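PDB 1LJ8: mannitol dehydrogenase from Pseudomonas fluorescens, which binds NAD and probably catalyses the NAD-dependent oxidation of mannitol at C2. Local coordinates for residues D230-M235 / I367-E372; T84-G89 / P255-P260; A305-G310 / R373-G378; I296-G301 / D353-L358. All coordinates share one frame; numbering follows the deposited sequence.

Contact 1: residues D230-M235 / I367-E372; sequences DRITPM and IADQLE. With NAD (nicotinamide-adenine-dinucleotide), chain B.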
# COMPACT_ATOMS: atom_id res chain seq x y z
N ASP A 230 -3.73 0.97 8.46
CA ASP A 230 -3.43 2.39 8.34
C ASP A 230 -2.19 2.80 9.14
O ASP A 230 -2.19 2.62 10.35
CB ASP A 230 -4.66 3.16 8.87
CG ASP A 230 -4.66 4.65 8.49
OD1 ASP A 230 -3.75 5.07 7.78
OD2 ASP A 230 -5.59 5.41 8.90
N ARG A 231 -1.16 3.29 8.47
CA ARG A 231 0.02 3.86 9.15
C ARG A 231 0.91 4.43 8.06
O ARG A 231 1.47 3.68 7.26
CB ARG A 231 0.81 2.84 10.00
CG ARG A 231 1.95 3.60 10.75
CD ARG A 231 2.71 2.68 11.72
NE ARG A 231 3.03 3.48 12.91
CZ ARG A 231 3.56 3.00 14.02
NH1 ARG A 231 3.89 1.71 14.11
NH2 ARG A 231 3.68 3.80 15.10
N ILE A 232 1.00 5.76 8.01
CA ILE A 232 1.80 6.44 6.98
C ILE A 232 3.26 6.06 7.19
O ILE A 232 3.86 6.29 8.24
CB ILE A 232 1.58 7.96 7.03
CG1 ILE A 232 0.13 8.27 6.56
CG2 ILE A 232 2.57 8.67 6.11
CD1 ILE A 232 -0.33 9.72 7.02
N THR A 233 3.82 5.49 6.13
CA THR A 233 5.18 4.94 6.20
C THR A 233 5.99 5.41 4.99
O THR A 233 5.92 4.84 3.89
CB THR A 233 5.10 3.37 6.25
OG1 THR A 233 4.29 2.96 7.38
CG2 THR A 233 6.55 2.75 6.38
N PRO A 234 6.75 6.48 5.16
CA PRO A 234 7.57 7.00 4.06
C PRO A 234 8.66 5.98 3.63
O PRO A 234 8.90 4.98 4.33
CB PRO A 234 8.26 8.23 4.68
CG PRO A 234 7.27 8.66 5.80
CD PRO A 234 6.79 7.35 6.37
N MSE A 235 9.33 6.30 2.52
CA MSE A 235 10.49 5.52 2.06
C MSE A 235 11.65 5.91 2.96
O MSE A 235 11.72 7.06 3.44
CB MSE A 235 10.86 5.85 0.60
CG MSE A 235 9.69 5.70 -0.35
SE MSE A 235 10.35 6.05 -2.17
CE MSE A 235 10.68 7.98 -1.98
N ILE A 367 7.63 13.84 9.95
CA ILE A 367 7.65 12.58 9.19
C ILE A 367 8.29 12.68 7.81
O ILE A 367 8.90 11.72 7.32
CB ILE A 367 6.20 11.99 9.11
CG1 ILE A 367 6.17 10.50 8.66
CG2 ILE A 367 5.37 12.85 8.17
CD1 ILE A 367 7.01 9.55 9.51
N ALA A 368 8.14 13.82 7.15
CA ALA A 368 8.75 14.00 5.85
C ALA A 368 8.43 12.87 4.84
O ALA A 368 9.30 12.21 4.26
CB ALA A 368 10.29 14.18 6.01
N ASP A 369 7.14 12.69 4.61
CA ASP A 369 6.67 11.68 3.66
C ASP A 369 6.80 12.23 2.25
O ASP A 369 6.36 13.35 1.93
CB ASP A 369 5.22 11.31 4.00
CG ASP A 369 4.73 10.13 3.17
OD1 ASP A 369 5.60 9.43 2.64
OD2 ASP A 369 3.49 9.92 3.06
N GLN A 370 7.42 11.46 1.38
CA GLN A 370 7.74 11.92 0.04
C GLN A 370 6.66 11.93 -1.01
O GLN A 370 6.01 10.92 -1.21
CB GLN A 370 8.90 11.09 -0.51
CG GLN A 370 10.08 10.96 0.45
CD GLN A 370 10.01 9.68 1.30
OE1 GLN A 370 9.03 8.93 1.26
NE2 GLN A 370 11.08 9.43 2.07
N LEU A 371 6.47 13.06 -1.70
CA LEU A 371 5.52 13.07 -2.77
C LEU A 371 5.96 12.05 -3.84
O LEU A 371 5.11 11.47 -4.52
CB LEU A 371 5.33 14.48 -3.40
CG LEU A 371 4.69 15.51 -2.44
CD1 LEU A 371 4.37 16.78 -3.27
CD2 LEU A 371 3.40 14.92 -1.76
N GLU A 372 7.25 11.78 -3.98
CA GLU A 372 7.64 10.77 -4.97
C GLU A 372 7.04 9.39 -4.62
O GLU A 372 6.69 8.62 -5.52
CB GLU A 372 9.15 10.64 -5.06
CG GLU A 372 9.53 9.74 -6.23
CD GLU A 372 10.99 9.85 -6.66
OE1 GLU A 372 11.57 10.96 -6.63
OE2 GLU A 372 11.55 8.81 -7.05
PA NAD B . 7.73 -0.60 -0.57
O1A NAD B . 8.06 -0.01 -1.84
O2A NAD B . 8.55 -0.40 0.66
O5B NAD B . 7.60 -2.18 -0.70
C5B NAD B . 6.72 -2.75 -1.72
C4B NAD B . 7.05 -4.25 -1.57
O4B NAD B . 6.17 -4.98 -2.52
C3B NAD B . 8.48 -4.70 -2.04
O3B NAD B . 8.87 -5.78 -1.17
C2B NAD B . 8.24 -5.13 -3.49
O2B NAD B . 9.24 -6.02 -3.97
C1B NAD B . 6.91 -5.85 -3.36
N9A NAD B . 6.18 -6.00 -4.58
C8A NAD B . 5.85 -5.10 -5.57
N7A NAD B . 5.12 -5.64 -6.52
C5A NAD B . 4.96 -6.96 -6.12
C6A NAD B . 4.25 -7.99 -6.74
N6A NAD B . 3.55 -7.89 -7.87
N1A NAD B . 4.26 -9.24 -6.13
C2A NAD B . 4.95 -9.46 -4.93
N3A NAD B . 5.64 -8.44 -4.29
C4A NAD B . 5.61 -7.20 -4.94
O3 NAD B . 6.23 -0.16 -0.27
PN NAD B . 5.42 0.01 1.10
O1N NAD B . 5.51 1.40 1.54
O2N NAD B . 5.89 -1.03 2.02
O5D NAD B . 3.92 -0.21 0.64
C5D NAD B . 3.56 -1.51 0.19
C4D NAD B . 2.10 -1.54 0.21
O4D NAD B . 1.52 -1.54 1.53
C3D NAD B . 1.32 -0.43 -0.58
O3D NAD B . 1.33 -0.64 -1.99
C2D NAD B . -0.05 -0.43 0.08
O2D NAD B . -0.93 -1.36 -0.54
C1D NAD B . 0.27 -0.81 1.55
N1N NAD B . 0.34 0.34 2.48
C2N NAD B . 1.40 1.26 2.54
C3N NAD B . 1.28 2.32 3.40
C7N NAD B . 2.42 3.36 3.45
O7N NAD B . 2.19 4.41 4.07
N7N NAD B . 3.55 3.17 2.81
C4N NAD B . 0.05 2.52 4.21
C5N NAD B . -0.98 1.53 4.12
C6N NAD B . -0.86 0.42 3.25
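The carboxamide of Gln-370 lies against the backbone of Met-235 and is gripped at both ends. Met-235 N donates to Gln-370 OE1 at 2.9 Å, in the amide plane and on a lone pair of the oxygen, while Gln-370 NE2 returns a bond to Met-235 O at 2.8 Å from above that carbonyl's plane, off its lone pairs. The two bonds are nearly straight (159° and 161°) and together fix the rotation of the amide, which a bend at chi2 (94°) brings into place. An alanine here would remove both bonds and would probably leave the backbone polar groups of Met-235 less well satisfied and the link to the loop looser. Thr-233 serves the cofactor: Thr-233 N donates to NAD O7N at 2.8 Å and NAD N7N donates to Thr-233 O at 3.1 Å, so one residue's backbone reads both ends of the nicotinamide carboxamide, and Thr-233 OG1 bonds back to Arg-231 O. Asp-369, in salt bridge with Arg-373, lays its carboxylate across the loop: OD2 meets Ile-232 CG2 at 3.4 Å and OD1 lies 3.4 Å from Pro-234 CA. Deeper in the contact, the buried Pro-234 ring meets Ile-367 at about a right angle, CG to CG1 3.6 Å. Met-235, a selenomethionine, folds its methyl back toward the Gln-370 chain, with CE 3.8 Å from Gln-370 CD. Running from strand 227-230 to helix 238-248, the loop thus joins the Rossmann domain's nicotinamide site to the C-terminal domain, where Gln-370 is the N-cap residue of helix 371-375.

Contact 2: residues T84-G89 / P255-P260; sequences TLYELG and PVVCEP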
# COMPACT_ATOMS: atom_id res chain seq x y z
N THR A 84 15.20 -1.00 13.06
CA THR A 84 14.68 0.04 13.95
C THR A 84 13.38 0.62 13.39
O THR A 84 13.30 0.96 12.19
CB THR A 84 15.69 1.23 14.06
OG1 THR A 84 17.02 0.74 14.32
CG2 THR A 84 15.29 2.16 15.20
N LEU A 85 12.40 0.74 14.27
CA LEU A 85 11.15 1.41 13.94
C LEU A 85 11.36 2.82 14.53
O LEU A 85 11.54 2.97 15.75
CB LEU A 85 9.98 0.71 14.59
CG LEU A 85 8.66 1.40 14.16
CD1 LEU A 85 7.62 0.38 13.79
CD2 LEU A 85 8.21 2.25 15.31
N TYR A 86 11.34 3.84 13.68
CA TYR A 86 11.64 5.21 14.11
C TYR A 86 10.39 6.05 13.85
O TYR A 86 10.14 6.45 12.71
CB TYR A 86 12.83 5.69 13.28
CG TYR A 86 13.41 7.06 13.59
CD1 TYR A 86 13.18 7.69 14.81
CD2 TYR A 86 14.25 7.70 12.67
CE1 TYR A 86 13.79 8.97 15.12
CE2 TYR A 86 14.86 8.95 12.96
CZ TYR A 86 14.62 9.55 14.19
OH TYR A 86 15.25 10.75 14.50
N GLU A 87 9.64 6.32 14.92
CA GLU A 87 8.40 7.10 14.80
C GLU A 87 8.73 8.58 14.73
O GLU A 87 9.57 9.06 15.48
CB GLU A 87 7.47 6.83 16.01
CG GLU A 87 6.92 5.38 16.08
CD GLU A 87 6.05 5.15 17.30
OE1 GLU A 87 6.14 5.98 18.24
OE2 GLU A 87 5.30 4.12 17.32
N LEU A 88 8.11 9.30 13.80
CA LEU A 88 8.37 10.73 13.64
C LEU A 88 7.05 11.50 13.67
O LEU A 88 6.14 11.17 12.93
CB LEU A 88 9.09 10.98 12.32
CG LEU A 88 10.46 10.29 12.14
CD1 LEU A 88 10.84 10.27 10.64
CD2 LEU A 88 11.48 11.04 12.96
N GLY A 89 6.94 12.48 14.56
CA GLY A 89 5.70 13.26 14.66
C GLY A 89 5.97 14.62 15.34
O GLY A 89 7.01 14.79 15.97
N PRO A 255 16.34 1.25 8.45
CA PRO A 255 15.31 1.36 9.48
C PRO A 255 13.97 1.64 8.77
O PRO A 255 13.95 1.88 7.56
CB PRO A 255 15.76 2.57 10.29
CG PRO A 255 16.44 3.48 9.25
CD PRO A 255 17.20 2.45 8.36
N VAL A 256 12.86 1.55 9.50
CA VAL A 256 11.56 1.91 8.90
C VAL A 256 11.10 3.17 9.66
O VAL A 256 11.24 3.24 10.88
CB VAL A 256 10.49 0.80 9.02
CG1 VAL A 256 10.11 0.49 10.50
CG2 VAL A 256 9.20 1.25 8.23
N VAL A 257 10.65 4.19 8.92
CA VAL A 257 10.18 5.41 9.57
C VAL A 257 8.66 5.45 9.38
O VAL A 257 8.14 4.99 8.34
CB VAL A 257 10.82 6.70 8.95
CG1 VAL A 257 12.31 6.77 9.34
CG2 VAL A 257 10.67 6.72 7.45
N CYS A 258 7.94 6.03 10.35
CA CYS A 258 6.47 6.03 10.25
C CYS A 258 5.91 7.02 11.25
O CYS A 258 6.63 7.46 12.16
CB CYS A 258 5.92 4.62 10.59
SG CYS A 258 6.46 3.94 12.22
N GLU A 259 4.65 7.41 11.05
CA GLU A 259 4.00 8.33 11.97
C GLU A 259 3.61 7.60 13.25
O GLU A 259 3.56 6.39 13.29
CB GLU A 259 2.72 8.90 11.34
CG GLU A 259 1.74 7.80 11.01
CD GLU A 259 0.37 8.29 10.52
OE1 GLU A 259 -0.29 7.48 9.84
OE2 GLU A 259 -0.07 9.43 10.83
N PRO A 260 3.31 8.35 14.31
CA PRO A 260 2.91 7.74 15.60
C PRO A 260 1.58 7.01 15.48
O PRO A 260 1.39 5.95 16.06
CB PRO A 260 2.78 8.96 16.56
CG PRO A 260 3.54 10.05 15.90
CD PRO A 260 3.53 9.80 14.41
O HOH W 1 2.47 5.15 18.34
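Cys-258 SG sits beside the isobutyl group of Leu-85, 3.9 Å from its CG, with Val-256 CG1 on the same sheet face, 4.0 Å from that Leu-85 CG. Leu-85 and Val-256 run side by side, and the leucine, with CG anti to the backbone N, spans the gap between valine and cysteine. On the face of Tyr-86 and Val-257, the valine CG1 approaches the tyrosine ring obliquely, while Leu-88 CD2 lies over one ring face toward its rim and Leu-88 CD1 packs 3.9 Å from Val-257 CB. Between the two faces run parallel strands 84-87 and 256-258. Val-256 N to Thr-84 O (2.8 Å) and Tyr-86 N to Val-256 O are aligned nearly along the C=O axes; Cys-258 N to Tyr-86 O stretches to 3.3 Å with its donor above the carbonyl plane, and Leu-88 N to Cys-258 O (2.9 Å) restores the straight approach. At the far end Pro-260 CD touches Leu-88 O at 3.3 Å, and a water bridges Glu-87 OE2 and Pro-260 O. Glu-87 also forms a salt bridge with Arg-231, and Glu-259 accepts from Ile-232 N, both in the cofactor-binding loop. The chemistry implies an edge strand of the mixed Rossmann-domain sheet held by main-chain bonds and sealed by apolar groups on both faces, with Glu-87, on strand 84-87, and Glu-259, just past strand 256-258, tying the pair to the loop beside NAD.

Contact 3: residues A305-G310 / R373-G378; sequences ALTYLG and RVCSDG. With NAD (nicotinamide-adenine-dinucleotide), chain B.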
# COMPACT_ATOMS: atom_id res chain seq x y z
N ALA A 305 -4.98 13.34 -4.84
CA ALA A 305 -5.38 14.70 -5.22
C ALA A 305 -4.29 15.73 -4.90
O ALA A 305 -4.13 16.72 -5.62
CB ALA A 305 -6.70 15.09 -4.50
N LEU A 306 -3.55 15.50 -3.84
CA LEU A 306 -2.46 16.43 -3.49
C LEU A 306 -1.14 16.21 -4.23
O LEU A 306 -0.38 17.15 -4.55
CB LEU A 306 -2.09 16.28 -2.01
CG LEU A 306 -3.16 16.54 -0.96
CD1 LEU A 306 -2.66 16.10 0.47
CD2 LEU A 306 -3.42 18.06 -1.02
N THR A 307 -0.87 14.95 -4.48
CA THR A 307 0.48 14.58 -4.93
C THR A 307 0.97 14.96 -6.31
O THR A 307 2.15 15.36 -6.46
CB THR A 307 0.68 13.08 -4.64
OG1 THR A 307 2.09 12.86 -4.41
CG2 THR A 307 0.24 12.19 -5.83
N TYR A 308 0.12 14.90 -7.32
CA TYR A 308 0.59 15.26 -8.65
C TYR A 308 0.63 16.78 -8.78
O TYR A 308 1.59 17.32 -9.32
CB TYR A 308 -0.28 14.60 -9.74
CG TYR A 308 -0.20 13.09 -9.62
CD1 TYR A 308 -1.32 12.35 -9.27
CD2 TYR A 308 1.04 12.40 -9.78
CE1 TYR A 308 -1.24 10.93 -9.06
CE2 TYR A 308 1.13 10.98 -9.56
CZ TYR A 308 -0.01 10.28 -9.20
OH TYR A 308 0.05 8.91 -8.96
N LEU A 309 -0.43 17.45 -8.31
CA LEU A 309 -0.41 18.91 -8.29
C LEU A 309 0.78 19.40 -7.47
O LEU A 309 1.44 20.38 -7.86
CB LEU A 309 -1.69 19.45 -7.65
CG LEU A 309 -2.92 19.22 -8.52
CD1 LEU A 309 -4.17 19.53 -7.65
CD2 LEU A 309 -2.88 20.15 -9.74
N GLY A 310 1.06 18.75 -6.34
CA GLY A 310 2.16 19.17 -5.48
C GLY A 310 3.51 18.99 -6.15
O GLY A 310 4.37 19.87 -6.06
N ARG A 373 6.93 9.11 -3.32
CA ARG A 373 6.33 7.86 -2.87
C ARG A 373 4.83 7.92 -3.15
O ARG A 373 4.26 7.02 -3.73
CB ARG A 373 6.52 7.66 -1.35
CG ARG A 373 5.97 6.34 -0.83
CD ARG A 373 5.99 6.27 0.71
NE ARG A 373 4.91 7.09 1.25
CZ ARG A 373 3.63 6.71 1.26
NH1 ARG A 373 3.25 5.53 0.74
NH2 ARG A 373 2.73 7.52 1.80
N VAL A 374 4.19 8.99 -2.68
CA VAL A 374 2.74 9.11 -2.89
C VAL A 374 2.34 9.12 -4.37
O VAL A 374 1.27 8.58 -4.77
CB VAL A 374 2.20 10.37 -2.13
CG1 VAL A 374 0.62 10.43 -2.30
CG2 VAL A 374 2.51 10.22 -0.61
N CYS A 375 3.20 9.68 -5.23
CA CYS A 375 2.92 9.73 -6.67
C CYS A 375 3.14 8.39 -7.33
O CYS A 375 2.61 8.13 -8.38
CB CYS A 375 3.92 10.65 -7.42
SG CYS A 375 3.84 12.38 -7.12
N SER A 376 3.99 7.56 -6.73
CA SER A 376 4.33 6.33 -7.41
C SER A 376 3.19 5.39 -7.76
O SER A 376 2.21 5.25 -7.01
CB SER A 376 5.41 5.55 -6.61
OG SER A 376 4.84 4.83 -5.52
N ASP A 377 3.30 4.78 -8.93
CA ASP A 377 2.34 3.78 -9.38
C ASP A 377 0.89 4.31 -9.50
O ASP A 377 -0.09 3.64 -9.12
CB ASP A 377 2.40 2.58 -8.39
CG ASP A 377 1.81 1.30 -8.96
OD1 ASP A 377 1.47 1.26 -10.18
OD2 ASP A 377 1.67 0.31 -8.16
N GLY A 378 0.78 5.51 -10.06
CA GLY A 378 -0.55 6.07 -10.30
C GLY A 378 -1.35 5.16 -11.23
O GLY A 378 -2.58 5.09 -11.11
PA NAD B . 7.73 -0.60 -0.57
O1A NAD B . 8.06 -0.01 -1.84
O2A NAD B . 8.55 -0.40 0.66
O5B NAD B . 7.60 -2.18 -0.70
C5B NAD B . 6.72 -2.75 -1.72
C4B NAD B . 7.05 -4.25 -1.57
O4B NAD B . 6.17 -4.98 -2.52
C3B NAD B . 8.48 -4.70 -2.04
O3B NAD B . 8.87 -5.78 -1.17
C2B NAD B . 8.24 -5.13 -3.49
O2B NAD B . 9.24 -6.02 -3.97
C1B NAD B . 6.91 -5.85 -3.36
N9A NAD B . 6.18 -6.00 -4.58
C8A NAD B . 5.85 -5.10 -5.57
N7A NAD B . 5.12 -5.64 -6.52
C5A NAD B . 4.96 -6.96 -6.12
C6A NAD B . 4.25 -7.99 -6.74
N6A NAD B . 3.55 -7.89 -7.87
N1A NAD B . 4.26 -9.24 -6.13
C2A NAD B . 4.95 -9.46 -4.93
N3A NAD B . 5.64 -8.44 -4.29
C4A NAD B . 5.61 -7.20 -4.94
O3 NAD B . 6.23 -0.16 -0.27
PN NAD B . 5.42 0.01 1.10
O1N NAD B . 5.51 1.40 1.54
O2N NAD B . 5.89 -1.03 2.02
O5D NAD B . 3.92 -0.21 0.64
C5D NAD B . 3.56 -1.51 0.19
C4D NAD B . 2.10 -1.54 0.21
O4D NAD B . 1.52 -1.54 1.53
C3D NAD B . 1.32 -0.43 -0.58
O3D NAD B . 1.33 -0.64 -1.99
C2D NAD B . -0.05 -0.43 0.08
O2D NAD B . -0.93 -1.36 -0.54
C1D NAD B . 0.27 -0.81 1.55
N1N NAD B . 0.34 0.34 2.48
C2N NAD B . 1.40 1.26 2.54
C3N NAD B . 1.28 2.32 3.40
C7N NAD B . 2.42 3.36 3.45
O7N NAD B . 2.19 4.41 4.07
N7N NAD B . 3.55 3.17 2.81
C4N NAD B . 0.05 2.52 4.21
C5N NAD B . -0.98 1.53 4.12
C6N NAD B . -0.86 0.42 3.25
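A hydrogen bond joins the segments, from Tyr-308 OH to Cys-375 O at 2.7 Å. The hydroxyl approaches from above the carbonyl plane, 32° out of it, while the carbonyl oxygen lies at the edge of the ring, near its plane. Within 373-378, Arg-373 O takes two donors, Ser-376 N and Ser-376 OG, the latter at 2.9 Å and on a lone pair, where helix 371-375 gives way to a turn. Sulfur-aromatic contact comes next: Cys-375 SG lies 4.6 Å from the Tyr-308 ring centroid in an oblique position, and CB of the same cysteine touches ring atom CE2 at 3.5 Å. Both segments belong to the all-helical part of the C-terminal domain, where the long helix 289-313 passes the short helix 371-375. A phenylalanine at Tyr-308 would keep the ring but lose the hydroxyl, and would probably leave Cys-375 O without this donor and the turn at the helix end less firmly held. Apolar packing lies against one face of the ring: Thr-307 CG2 stands 3.6 Å from its plane, over the centre, and Thr-307 CB meets Val-374 CG1 at 3.5 Å as the two side chains cross obliquely. Gly-378 CA comes to 3.2 Å from Tyr-308 OH, a spot with no room for a CB; rings of Trp-410 and Tyr-413 also meet the tyrosine. Cofactor contact falls to Arg-373, whose side chain leaves the backbone away from segment 305-310: one face of its guanidinium, held by a salt bridge to Asp-369, looks onto NAD O7N, and NH1 comes to 3.2 Å from NAD N7N.

Contact 4: residues I296-G301 / D353-L358; sequences IGLLNG and DYKQTL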
# COMPACT_ATOMS: atom_id res chain seq x y z
N ILE A 296 -9.78 4.44 2.19
CA ILE A 296 -9.27 4.50 0.81
C ILE A 296 -9.83 5.76 0.10
O ILE A 296 -9.10 6.50 -0.59
CB ILE A 296 -9.68 3.25 -0.00
CG1 ILE A 296 -8.98 1.98 0.56
CG2 ILE A 296 -9.31 3.46 -1.48
CD1 ILE A 296 -7.49 1.98 0.34
N GLY A 297 -11.13 6.02 0.27
CA GLY A 297 -11.74 7.16 -0.42
C GLY A 297 -11.24 8.52 0.03
O GLY A 297 -11.00 9.43 -0.78
N LEU A 298 -11.11 8.65 1.33
CA LEU A 298 -10.69 9.91 1.94
C LEU A 298 -9.19 10.07 2.10
O LEU A 298 -8.66 11.11 1.71
CB LEU A 298 -11.37 10.07 3.33
CG LEU A 298 -12.91 10.21 3.27
CD1 LEU A 298 -13.46 10.21 4.75
CD2 LEU A 298 -13.29 11.53 2.53
N LEU A 299 -8.51 9.09 2.67
CA LEU A 299 -7.07 9.28 2.89
C LEU A 299 -6.31 9.08 1.58
O LEU A 299 -5.64 9.99 1.09
CB LEU A 299 -6.54 8.32 3.98
CG LEU A 299 -5.13 8.61 4.52
CD1 LEU A 299 -4.96 7.85 5.87
CD2 LEU A 299 -4.05 8.13 3.48
N ASN A 300 -6.45 7.90 0.97
CA ASN A 300 -5.70 7.69 -0.27
C ASN A 300 -6.19 8.56 -1.40
O ASN A 300 -5.40 9.02 -2.22
CB ASN A 300 -5.72 6.20 -0.62
CG ASN A 300 -5.07 5.35 0.49
OD1 ASN A 300 -5.76 4.76 1.32
ND2 ASN A 300 -3.75 5.32 0.51
N GLY A 301 -7.50 8.78 -1.48
CA GLY A 301 -8.02 9.66 -2.50
C GLY A 301 -7.42 11.05 -2.33
O GLY A 301 -7.04 11.67 -3.32
N ASP A 353 -14.90 14.52 12.17
CA ASP A 353 -13.69 14.46 12.99
C ASP A 353 -12.64 13.62 12.27
O ASP A 353 -11.46 13.94 12.32
CB ASP A 353 -13.98 13.81 14.37
CG ASP A 353 -14.91 14.67 15.27
OD1 ASP A 353 -14.97 15.88 15.07
OD2 ASP A 353 -15.57 14.10 16.16
N TYR A 354 -13.05 12.53 11.64
CA TYR A 354 -12.06 11.69 10.92
C TYR A 354 -11.34 12.50 9.82
O TYR A 354 -10.11 12.45 9.71
CB TYR A 354 -12.77 10.48 10.31
CG TYR A 354 -11.83 9.59 9.50
CD1 TYR A 354 -10.94 8.72 10.14
CD2 TYR A 354 -11.85 9.62 8.12
CE1 TYR A 354 -10.07 7.90 9.39
CE2 TYR A 354 -10.98 8.81 7.35
CZ TYR A 354 -10.11 7.96 7.99
OH TYR A 354 -9.28 7.17 7.22
N LYS A 355 -12.10 13.26 9.02
CA LYS A 355 -11.48 14.07 7.98
C LYS A 355 -10.51 15.09 8.58
O LYS A 355 -9.45 15.36 8.02
CB LYS A 355 -12.54 14.75 7.09
CG LYS A 355 -13.31 13.76 6.22
CD LYS A 355 -14.40 14.48 5.39
CE LYS A 355 -15.66 14.82 6.24
NZ LYS A 355 -16.63 15.52 5.37
N GLN A 356 -10.85 15.67 9.73
CA GLN A 356 -9.90 16.57 10.36
C GLN A 356 -8.62 15.82 10.79
O GLN A 356 -7.52 16.36 10.64
CB GLN A 356 -10.53 17.30 11.58
CG GLN A 356 -9.54 18.32 12.24
CD GLN A 356 -9.05 19.42 11.30
OE1 GLN A 356 -9.84 20.04 10.60
NE2 GLN A 356 -7.74 19.65 11.26
N THR A 357 -8.74 14.59 11.28
CA THR A 357 -7.52 13.89 11.67
C THR A 357 -6.65 13.62 10.42
O THR A 357 -5.43 13.56 10.55
CB THR A 357 -7.80 12.59 12.43
OG1 THR A 357 -8.49 11.65 11.59
CG2 THR A 357 -8.64 12.86 13.70
N LEU A 358 -7.24 13.49 9.22
CA LEU A 358 -6.41 13.27 8.03
C LEU A 358 -5.62 14.53 7.76
O LEU A 358 -4.42 14.49 7.43
CB LEU A 358 -7.27 12.88 6.80
CG LEU A 358 -8.04 11.57 7.01
CD1 LEU A 358 -8.83 11.29 5.73
CD2 LEU A 358 -7.11 10.40 7.33
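Leu-358 packs against both Leu-298 and Leu-299. Its CD1 reaches Leu-298 CB at 3.7 Å, and its CD2 meets Leu-299 CD1 at 3.6 Å, Leu-299 and Leu-358 crossing obliquely. The neighbours Leu-298 and Leu-299 take different first torsions: Leu-298 has CG beside the backbone N (chi1 -65°), whereas Leu-299 has CG anti to it (chi1 -167°). Leu-298 therefore sends CD1 to the earlier turn of helix 351-362, where it touches Tyr-354 CD2 at 3.8 Å, coming at the ring's edge and near its plane. The same methyl lies 3.8 Å from Lys-355 CG, so it sits between the tyrosine edge and the aliphatic part of the lysine. One face of the Tyr-354 ring is backed by Leu-358 CG, 4.0 Å above the plane and offset toward the rim. Lys-355 bends at chi3 and carries its ammonium off to a salt bridge with Asp-336, and Thr-357 OG1 bonds to Tyr-354 O within its own helix. The segments run nearly parallel, 17° apart with axes 10.3 Å from each other, and a wider pi-type turn at 296-300 gives the bond Gly-301 N to Ile-296 O. Met-335 and Val-339 of helix 325-339 also pack on Leu-298. With no hydrogen bond across the segments, the pairing of these two C-terminal-domain helices depends on close apolar fit, set by the methyls of branched leucines and a ring edge.

Contact 1 is the hub. Its centre lies 10 Å from that of contact 2, 12 Å from contact 3 and 15 Å from contact 4, and it touches all three, whereas contacts 2 and 3, and 2 and 4, stand 21 Å apart without touching. Contact 2 lies within the Rossmann domain, contacts 3 and 4 within the C-terminal domain, and contact 1 bridges them. Contacts 3 and 4 share helix 289-313; contacts 1 and 3 share helix 371-375 and both reach NAD. Along the chain the segments run 84-89, 230-235, 255-260, 296-301, 305-310, 353-358, 367-372, 373-378. The cofactor's nicotinamide end thus lies where the two domains meet.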